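Long-range contact in Lmo0181 protein (Listeria monocytogenes serovar 1/2a, PDB 5F7V), which binds the cyclic glucan cycloalternan as the substrate-binding lipoprotein of an ABC system that probably takes the sugar up into the cell: residues Gln234-Ala246 against Leu254-Asp266. Numbering follows the deposited sequence. Where two conformers were deposited one is given.
With GLC (alpha-D-glucopyranose), chain B.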
loop_
_atom_site.group_PDB
_atom_site.type_symbol
_atom_site.label_atom_id
_atom_site.label_comp_id
_atom_site.label_asym_id
_atom_site.label_seq_id
_atom_site.Cartn_x
_atom_site.Cartn_y
_atom_site.Cartn_z
ATOM N N GLN A 234 -1.996 -19.824 -0.213
ATOM C CA GLN A 234 -1.486 -19.050 0.921
ATOM C C GLN A 234 -1.016 -17.665 0.481
ATOM O O GLN A 234 -1.123 -17.326 -0.692
ATOM C CB GLN A 234 -0.318 -19.806 1.563
ATOM C CG GLN A 234 -0.619 -21.264 1.873
ATOM C CD GLN A 234 0.441 -21.757 2.810
ATOM O OE1 GLN A 234 1.303 -22.563 2.428
ATOM N NE2 GLN A 234 0.424 -21.251 4.027
ATOM N N LEU A 235 -0.484 -16.892 1.410
ATOM C CA LEU A 235 0.119 -15.594 1.146
ATOM C C LEU A 235 1.505 -15.589 1.735
ATOM O O LEU A 235 1.808 -16.322 2.675
ATOM C CB LEU A 235 -0.742 -14.488 1.753
ATOM C CG LEU A 235 -2.111 -14.310 1.084
ATOM C CD1 LEU A 235 -2.939 -13.325 1.915
ATOM C CD2 LEU A 235 -2.039 -13.883 -0.375
ATOM N N PRO A 236 2.411 -14.749 1.196
ATOM C CA PRO A 236 3.757 -14.731 1.729
ATOM C C PRO A 236 3.864 -14.455 3.221
ATOM O O PRO A 236 4.703 -15.026 3.919
ATOM C CB PRO A 236 4.483 -13.686 0.880
ATOM C CG PRO A 236 3.608 -13.403 -0.253
ATOM C CD PRO A 236 2.220 -13.875 0.021
ATOM N N GLU A 237 3.015 -13.574 3.743
ATOM C CA GLU A 237 3.058 -13.292 5.177
ATOM C C GLU A 237 2.731 -14.547 6.013
ATOM O O GLU A 237 3.206 -14.683 7.136
ATOM C CB GLU A 237 2.121 -12.137 5.524
ATOM C CG GLU A 237 0.705 -12.315 5.095
ATOM C CD GLU A 237 0.411 -11.733 3.703
ATOM O OE1 GLU A 237 1.262 -11.597 2.765
ATOM O OE2 GLU A 237 -0.789 -11.350 3.559
ATOM N N ASP A 238 1.981 -15.496 5.453
ATOM C CA ASP A 238 1.703 -16.750 6.174
ATOM C C ASP A 238 2.965 -17.606 6.255
ATOM O O ASP A 238 3.323 -18.153 7.306
ATOM C CB ASP A 238 0.609 -17.578 5.496
ATOM C CG ASP A 238 -0.657 -16.812 5.203
ATOM O OD1 ASP A 238 -0.998 -15.945 6.021
ATOM O OD2 ASP A 238 -1.329 -17.093 4.187
ATOM N N LEU A 239 3.689 -17.690 5.140
ATOM C CA LEU A 239 4.993 -18.394 5.172
ATOM C C LEU A 239 5.977 -17.718 6.118
ATOM O O LEU A 239 6.743 -18.312 6.876
ATOM C CB LEU A 239 5.584 -18.541 3.785
ATOM C CG LEU A 239 5.053 -19.716 2.945
ATOM C CD1 LEU A 239 3.561 -19.656 2.659
ATOM C CD2 LEU A 239 5.883 -19.870 1.668
ATOM N N PHE A 240 5.964 -16.389 6.100
ATOM C CA PHE A 240 6.812 -15.636 7.051
ATOM C C PHE A 240 6.481 -15.946 8.510
ATOM O O PHE A 240 7.386 -16.225 9.317
ATOM C CB PHE A 240 6.717 -14.126 6.764
ATOM C CG PHE A 240 7.629 -13.278 7.625
ATOM C CD1 PHE A 240 8.983 -13.187 7.310
ATOM C CD2 PHE A 240 7.164 -12.601 8.750
ATOM C CE1 PHE A 240 9.832 -12.428 8.069
ATOM C CE2 PHE A 240 8.048 -11.828 9.514
ATOM C CZ PHE A 240 9.365 -11.745 9.162
ATOM N N MET A 241 5.190 -15.940 8.857
ATOM C CA MET A 241 4.767 -16.365 10.195
ATOM C C MET A 241 5.140 -17.793 10.527
ATOM O O MET A 241 5.375 -18.062 11.699
ATOM C CB MET A 241 3.255 -16.179 10.325
ATOM C CG MET A 241 2.929 -14.697 10.492
ATOM S SD MET A 241 3.400 -14.009 12.105
ATOM C CE MET A 241 2.204 -14.581 13.311
ATOM N N ASN A 242 5.220 -18.664 9.525
ATOM C CA ASN A 242 5.595 -20.070 9.683
ATOM C C ASN A 242 7.113 -20.259 9.688
ATOM O O ASN A 242 7.527 -21.426 9.671
ATOM C CB ASN A 242 4.909 -20.905 8.578
ATOM C CG ASN A 242 4.730 -22.390 8.943
ATOM O OD1 ASN A 242 4.342 -22.691 10.060
ATOM N ND2 ASN A 242 4.955 -23.289 7.989
ATOM N N GLY A 243 7.901 -19.185 9.810
ATOM C CA GLY A 243 9.345 -19.324 9.879
ATOM C C GLY A 243 10.041 -19.669 8.590
ATOM O O GLY A 243 11.182 -20.164 8.621
ATOM N N GLN A 244 9.384 -19.504 7.449
ATOM C CA GLN A 244 9.904 -20.017 6.181
ATOM C C GLN A 244 10.510 -18.925 5.277
ATOM O O GLN A 244 10.897 -19.261 4.154
ATOM C CB GLN A 244 8.807 -20.725 5.398
ATOM C CG GLN A 244 8.308 -22.000 6.062
ATOM C CD GLN A 244 7.242 -22.632 5.212
ATOM O OE1 GLN A 244 6.035 -22.506 5.510
ATOM N NE2 GLN A 244 7.663 -23.244 4.144
ATOM N N ILE A 245 10.530 -17.645 5.670
ATOM C CA ILE A 245 11.042 -16.557 4.833
ATOM C C ILE A 245 11.961 -15.664 5.674
ATOM O O ILE A 245 11.535 -15.086 6.667
ATOM C CB ILE A 245 9.878 -15.775 4.198
ATOM C CG1 ILE A 245 9.019 -16.635 3.266
ATOM C CG2 ILE A 245 10.411 -14.537 3.495
ATOM C CD1 ILE A 245 7.784 -15.997 2.681
ATOM N N ALA A 246 13.216 -15.521 5.270
ATOM C CA ALA A 246 14.117 -14.677 6.044
ATOM C C ALA A 246 13.887 -13.188 5.853
ATOM O O ALA A 246 14.025 -12.436 6.818
ATOM C CB ALA A 246 15.562 -15.022 5.712
ATOM N N LEU A 254 1.285 -4.711 8.030
ATOM C CA LEU A 254 1.379 -6.053 8.613
ATOM C C LEU A 254 2.094 -6.068 9.962
ATOM O O LEU A 254 2.252 -7.143 10.530
ATOM C CB LEU A 254 2.047 -7.034 7.648
ATOM C CG LEU A 254 1.162 -7.304 6.422
ATOM C CD1 LEU A 254 1.849 -8.350 5.533
ATOM C CD2 LEU A 254 -0.276 -7.708 6.726
ATOM N N PHE A 255 2.507 -4.925 10.490
ATOM C CA PHE A 255 3.135 -4.945 11.799
ATOM C C PHE A 255 2.193 -5.509 12.865
ATOM O O PHE A 255 2.663 -6.255 13.718
ATOM C CB PHE A 255 3.527 -3.536 12.234
ATOM C CG PHE A 255 4.764 -2.974 11.584
ATOM C CD1 PHE A 255 5.466 -3.630 10.565
ATOM C CD2 PHE A 255 5.183 -1.694 11.960
ATOM C CE1 PHE A 255 6.569 -3.037 9.981
ATOM C CE2 PHE A 255 6.279 -1.113 11.394
ATOM C CZ PHE A 255 6.958 -1.783 10.390
ATOM N N ASP A 256 0.894 -5.214 12.832
ATOM C CA ASP A 256 -0.017 -5.790 13.823
ATOM C C ASP A 256 -0.050 -7.326 13.713
ATOM O O ASP A 256 0.070 -7.986 14.745
ATOM C CB ASP A 256 -1.432 -5.209 13.687
ATOM C CG ASP A 256 -2.379 -5.751 14.732
ATOM O OD1 ASP A 256 -2.279 -5.285 15.876
ATOM O OD2 ASP A 256 -3.178 -6.674 14.423
ATOM N N MET A 257 -0.187 -7.881 12.508
ATOM C CA MET A 257 -0.178 -9.336 12.299
ATOM C C MET A 257 1.040 -9.980 12.947
ATOM O O MET A 257 0.956 -11.035 13.588
ATOM C CB MET A 257 -0.149 -9.628 10.787
ATOM C CG MET A 257 -0.181 -11.078 10.346
ATOM S SD MET A 257 -0.436 -11.129 8.570
ATOM C CE MET A 257 -2.166 -10.720 8.389
ATOM N N PHE A 258 2.182 -9.325 12.777
ATOM C CA PHE A 258 3.463 -9.909 13.124
ATOM C C PHE A 258 3.818 -9.707 14.584
ATOM O O PHE A 258 4.836 -10.223 15.018
ATOM C CB PHE A 258 4.572 -9.387 12.211
ATOM C CG PHE A 258 4.442 -9.793 10.756
ATOM C CD1 PHE A 258 3.677 -10.873 10.312
ATOM C CD2 PHE A 258 5.105 -9.067 9.814
ATOM C CE1 PHE A 258 3.594 -11.211 8.974
ATOM C CE2 PHE A 258 5.015 -9.382 8.454
ATOM C CZ PHE A 258 4.261 -10.457 8.031
ATOM N N GLN A 259 3.000 -9.019 15.379
ATOM C CA GLN A 259 3.337 -8.835 16.796
ATOM C C GLN A 259 3.548 -10.168 17.480
ATOM O O GLN A 259 4.386 -10.262 18.369
ATOM C CB GLN A 259 2.268 -8.042 17.567
ATOM C CG GLN A 259 2.080 -6.609 17.058
ATOM C CD GLN A 259 3.321 -5.761 17.276
ATOM O OE1 GLN A 259 3.674 -5.482 18.405
ATOM N NE2 GLN A 259 4.019 -5.410 16.215
ATOM N N ASP A 260 2.804 -11.201 17.108
ATOM C CA ASP A 260 2.957 -12.500 17.768
ATOM C C ASP A 260 3.661 -13.502 16.867
ATOM O O ASP A 260 3.545 -14.718 17.067
ATOM C CB ASP A 260 1.639 -13.048 18.318
ATOM C CG ASP A 260 0.601 -13.281 17.265
ATOM O OD1 ASP A 260 0.854 -13.064 16.064
ATOM O OD2 ASP A 260 -0.546 -13.670 17.635
ATOM N N ALA A 261 4.484 -13.011 15.951
ATOM C CA ALA A 261 5.363 -13.916 15.213
ATOM C C ALA A 261 6.226 -14.656 16.213
ATOM O O ALA A 261 6.726 -14.016 17.151
ATOM C CB ALA A 261 6.275 -13.159 14.252
ATOM N N PRO A 262 6.413 -15.987 16.061
ATOM C CA PRO A 262 7.119 -16.734 17.093
ATOM C C PRO A 262 8.640 -16.737 16.877
ATOM O O PRO A 262 9.305 -17.768 17.040
ATOM C CB PRO A 262 6.549 -18.147 16.909
ATOM C CG PRO A 262 6.363 -18.241 15.445
ATOM C CD PRO A 262 5.825 -16.892 15.052
ATOM N N PHE A 263 9.220 -15.573 16.622
ATOM C CA PHE A 263 10.647 -15.373 16.408
ATOM C C PHE A 263 10.914 -13.876 16.551
ATOM O O PHE A 263 9.969 -13.062 16.528
ATOM C CB PHE A 263 11.118 -15.888 15.033
ATOM C CG PHE A 263 10.280 -15.446 13.870
ATOM C CD1 PHE A 263 10.446 -14.188 13.317
ATOM C CD2 PHE A 263 9.325 -16.286 13.337
ATOM C CE1 PHE A 263 9.656 -13.789 12.256
ATOM C CE2 PHE A 263 8.541 -15.929 12.267
ATOM C CZ PHE A 263 8.714 -14.665 11.726
ATOM N N LYS A 264 12.170 -13.509 16.728
ATOM C CA LYS A 264 12.553 -12.086 16.729
ATOM C C LYS A 264 12.656 -11.577 15.297
ATOM O O LYS A 264 13.141 -12.291 14.400
ATOM C CB LYS A 264 13.910 -11.924 17.404
ATOM C CG LYS A 264 13.958 -12.458 18.843
ATOM C CD LYS A 264 12.989 -11.861 19.820
ATOM C CE LYS A 264 12.974 -12.614 21.152
ATOM N NZ LYS A 264 12.680 -14.081 21.068
ATOM N N TRP A 265 12.180 -10.348 15.080
ATOM C CA TRP A 265 12.166 -9.763 13.764
ATOM C C TRP A 265 12.391 -8.274 13.870
ATOM O O TRP A 265 12.092 -7.632 14.893
ATOM C CB TRP A 265 10.862 -10.057 13.029
ATOM C CG TRP A 265 9.577 -9.624 13.698
ATOM C CD1 TRP A 265 8.922 -10.258 14.708
ATOM C CD2 TRP A 265 8.802 -8.470 13.413
ATOM N NE1 TRP A 265 7.795 -9.580 15.087
ATOM C CE2 TRP A 265 7.684 -8.480 14.279
ATOM C CE3 TRP A 265 8.918 -7.441 12.473
ATOM C CZ2 TRP A 265 6.711 -7.520 14.220
ATOM C CZ3 TRP A 265 7.925 -6.484 12.420
ATOM C CH2 TRP A 265 6.835 -6.535 13.284
ATOM N N ASP A 266 12.834 -7.699 12.753
ATOM C CA ASP A 266 13.048 -6.252 12.686
ATOM C C ASP A 266 12.850 -5.814 11.239
ATOM O O ASP A 266 12.413 -6.597 10.389
ATOM C CB ASP A 266 14.415 -5.879 13.290
ATOM C CG ASP A 266 14.509 -4.463 13.867
ATOM O OD1 ASP A 266 13.620 -3.610 13.624
ATOM O OD2 ASP A 266 15.524 -4.262 14.596
HETATM C C1 GLC B . 1.072 -7.019 0.496
HETATM C C2 GLC B . 1.467 -8.480 0.384
HETATM C C3 GLC B . 0.271 -9.394 0.294
HETATM C C4 GLC B . -0.749 -9.084 1.375
HETATM C C5 GLC B . -1.113 -7.614 1.354
HETATM C C6 GLC B . -1.958 -7.326 2.584
HETATM O O2 GLC B . 2.358 -8.695 -0.717
HETATM O O3 GLC B . 0.592 -10.775 0.259
HETATM O O4 GLC B . -1.898 -9.912 1.238
HETATM O O5 GLC B . 0.069 -6.830 1.518
HETATM O O6 GLC B . -2.369 -5.957 2.678
#
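Phe-240 turns its CG away from its own backbone N (chi1 -176°), which carries the ring off helix 236-241 toward residues 254-266 and into an aromatic cluster with Phe-258 and Phe-263. Phe-263 has its CG wedged between backbone N and carbonyl carbon (chi1 48°), and this directs the ring edge onto one face of Phe-240, Phe-263 CZ lying 3.7 Å from Phe-240 CE2. The result is a T-shaped pair with planes at 86°. The same edge of Phe-263 also meets a backbone carbonyl, CZ of Phe-263 standing 3.2 Å from Phe-240 O, and the weakly positive rim of a phenyl ring suits such a neighbour. Phe-258 is inclined obliquely to Phe-240, Phe-240 CD2 lying over one of its faces and Leu-254 CB over the opposite one. A flexible thioether can follow the uneven surface of ring and turn: Met-241 makes a Met-aromatic contact with its SD 3.6 Å from Phe-258 CD1, while its CE reaches the turn at Asp-260 and Ala-261. Gly-243, at positive phi, ends the helix in a Schellman motif, a backbone shape that glycine, lacking CB, adopts without strain.

Toward the sugar, the aliphatic part of Glu-237 is packed while its carboxylate binds. Glu-237 CB lies at the edge of the Phe-258 ring and 3.8 Å from Leu-254 CD1, and Glu-237 CG touches Met-257 SD. Glu-237 OE1 accepts from glucose O3 at 2.7 Å and Glu-237 OE2 from O4 at 2.9 Å; the apolar packing probably helps position this acid. With Leu-235 and Pro-236 it belongs to the glycan pocket, where Trp-253 NE1 also hydrogen-bonds glucose. Among neighbouring elements, Phe-240 and Trp-265 touch Ile-133 of strand 119-135, Phe-263 touches Asp-137 of helix 136-142, and Leu-239 touches Trp-171 of strand 171-174.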